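Local coordinates for mitogen-activated protein kinase kinase kinase 2 (PDB 2NPT) that probably phosphorylates MAP kinase kinases as a MAP kinase kinase kinase and, through its PB1 (phox) domain, binds the corresponding domain of MAP2K5, at residues H27-R32 with I51-Q55. Sequence-based numbering, arbitrary orientation.
Sequences HRGEKR and IAFGQ
A tight beta hairpin of the ubiquitin-like PB1 fold meets the C-terminal end of helix 42-53. His27 to Glu30 form a type I' turn, closed by His27 N to Glu30 O (2.9 Å) and Glu30 N to His27 O (3.0 Å); its central residues, Arg28 and Gly29, both have positive phi, which comes easily to Gly29, without a side chain. Glu30 to Arg32 then run extended. On the other segment, Ile51 to Phe53 end the helix, and Gly54, with phi 86°, turns the chain out of it. CA atoms lie 7.7 Å apart for His27 and Phe53 and 8.0 Å for Arg32 and Ala52.

Aromatic packing dominates. Phe53, chi1 m, inserts its flat ring between His27 and Arg32. On one face, His27 CB makes a CH-pi contact 3.6 Å from the Phe53 ring centroid, and the t rotamer of His27 turns its ring edge toward that face (centroids 5.1 Å, planes 63°), while its ND1 hydrogen-bonds Leu96 O. The opposite face takes a cation-pi contact, Arg32 CZ lying 4.9 Å from the Phe53 centroid. Glu30 CB approaches Phe53 CE1 at 3.9 Å.

Small Ala52 admits the guanidinium, its CB over one face and 3.6 Å from Arg32 NH1.

Charges pair along the strand, Arg32 NE with Glu30 OE2 at 3.0 Å, and across the subunit boundary: Arg32 NH1 salt-bridges an acidic side chain, and Glu30 OE2 a basic one, of the MAP2K5 chain. One aromatic ring thus joins helix end to hairpin, while Arg32 and Glu30 still serve the heterodimer interface.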
loop_
_atom_site.group_PDB
_atom_site.type_symbol
_atom_site.label_atom_id
_atom_site.label_comp_id
_atom_site.label_asym_id
_atom_site.label_seq_id
_atom_site.Cartn_x
_atom_site.Cartn_y
_atom_site.Cartn_z
ATOM N N HIS D 27 8.322 -3.793 -10.412
ATOM C CA HIS D 27 9.190 -3.456 -11.536
ATOM C C HIS D 27 10.631 -3.358 -11.086
ATOM O O HIS D 27 10.958 -2.596 -10.198
ATOM C CB HIS D 27 8.790 -2.162 -12.170
ATOM C CG HIS D 27 9.609 -1.817 -13.360
ATOM N ND1 HIS D 27 9.574 -2.576 -14.504
ATOM C CD2 HIS D 27 10.513 -0.836 -13.580
ATOM C CE1 HIS D 27 10.421 -2.081 -15.384
ATOM N NE2 HIS D 27 10.998 -1.017 -14.849
ATOM N N ARG D 28 11.475 -4.170 -11.715
ATOM C CA ARG D 28 12.898 -4.220 -11.419
ATOM C C ARG D 28 13.241 -4.255 -9.924
ATOM O O ARG D 28 14.069 -3.497 -9.431
ATOM C CB ARG D 28 13.629 -3.093 -12.173
ATOM C CG ARG D 28 13.691 -3.307 -13.668
ATOM C CD ARG D 28 14.140 -2.021 -14.361
ATOM N NE ARG D 28 15.558 -1.734 -14.148
ATOM C CZ ARG D 28 16.123 -0.553 -14.404
ATOM N N GLY D 29 12.565 -5.144 -9.210
ATOM C CA GLY D 29 12.820 -5.355 -7.801
ATOM C C GLY D 29 12.126 -4.385 -6.844
ATOM O O GLY D 29 12.235 -4.559 -5.620
ATOM N N GLU D 30 11.447 -3.363 -7.375
ATOM C CA GLU D 30 10.668 -2.427 -6.568
ATOM C C GLU D 30 9.170 -2.746 -6.592
ATOM O O GLU D 30 8.596 -2.995 -7.655
ATOM C CB GLU D 30 10.893 -0.978 -7.032
ATOM C CG GLU D 30 10.152 0.038 -6.193
ATOM C CD GLU D 30 10.655 1.459 -6.363
ATOM O OE1 GLU D 30 11.897 1.656 -6.391
ATOM O OE2 GLU D 30 9.808 2.384 -6.430
ATOM N N LYS D 31 8.565 -2.806 -5.413
ATOM C CA LYS D 31 7.132 -3.053 -5.275
ATOM C C LYS D 31 6.447 -1.809 -4.710
ATOM O O LYS D 31 7.055 -1.027 -3.909
ATOM C CB LYS D 31 6.846 -4.301 -4.423
ATOM C CG LYS D 31 7.489 -5.566 -5.005
ATOM C CD LYS D 31 6.961 -6.828 -4.362
ATOM C CE LYS D 31 7.469 -8.078 -5.118
ATOM N NZ LYS D 31 8.885 -8.260 -4.783
ATOM N N ARG D 32 5.206 -1.614 -5.186
ATOM C CA ARG D 32 4.387 -0.465 -4.868
ATOM C C ARG D 32 2.960 -0.984 -4.670
ATOM O O ARG D 32 2.548 -1.870 -5.449
ATOM C CB ARG D 32 4.372 0.492 -6.064
ATOM C CG ARG D 32 5.759 1.039 -6.419
ATOM C CD ARG D 32 6.065 2.348 -5.607
ATOM N NE ARG D 32 6.909 3.050 -6.496
ATOM C CZ ARG D 32 6.684 4.133 -7.181
ATOM N NH1 ARG D 32 5.652 4.981 -6.991
ATOM N NH2 ARG D 32 7.655 4.422 -8.004
ATOM N N ILE D 51 2.890 6.615 -13.991
ATOM C CA ILE D 51 3.159 7.580 -12.952
ATOM C C ILE D 51 4.188 7.052 -11.957
ATOM O O ILE D 51 5.070 7.786 -11.510
ATOM C CB ILE D 51 1.863 8.052 -12.244
ATOM C CG1 ILE D 51 1.000 8.844 -13.238
ATOM C CG2 ILE D 51 2.232 8.896 -11.023
ATOM C CD1 ILE D 51 -0.505 8.806 -12.975
ATOM N N ALA D 52 4.044 5.771 -11.615
ATOM C CA ALA D 52 4.856 5.135 -10.593
ATOM C C ALA D 52 6.292 4.834 -11.042
ATOM O O ALA D 52 7.206 4.868 -10.213
ATOM C CB ALA D 52 4.148 3.841 -10.087
ATOM N N PHE D 53 6.506 4.490 -12.319
ATOM C CA PHE D 53 7.829 4.032 -12.770
ATOM C C PHE D 53 8.391 4.815 -13.970
ATOM O O PHE D 53 9.536 4.565 -14.403
ATOM C CB PHE D 53 7.816 2.527 -13.072
ATOM C CG PHE D 53 7.727 1.660 -11.832
ATOM C CD1 PHE D 53 8.839 1.476 -11.017
ATOM C CD2 PHE D 53 6.534 1.046 -11.479
ATOM C CE1 PHE D 53 8.769 0.692 -9.903
ATOM C CE2 PHE D 53 6.457 0.245 -10.325
ATOM C CZ PHE D 53 7.580 0.063 -9.562
ATOM N N GLY D 54 7.608 5.769 -14.473
ATOM C CA GLY D 54 8.098 6.700 -15.504
ATOM C C GLY D 54 8.007 6.242 -16.938
ATOM O O GLY D 54 8.375 6.993 -17.853
ATOM N N GLN D 55 7.501 5.034 -17.170
ATOM C CA GLN D 55 7.406 4.491 -18.524
ATOM C C GLN D 55 6.116 3.739 -18.771
ATOM O O GLN D 55 5.505 3.226 -17.838
ATOM C CB GLN D 55 8.591 3.563 -18.798
ATOM C CG GLN D 55 9.677 4.292 -19.563
ATOM C CD GLN D 55 11.038 3.705 -19.358
ATOM O OE1 GLN D 55 11.223 2.494 -19.491
ATOM N NE2 GLN D 55 12.022 4.566 -19.051
#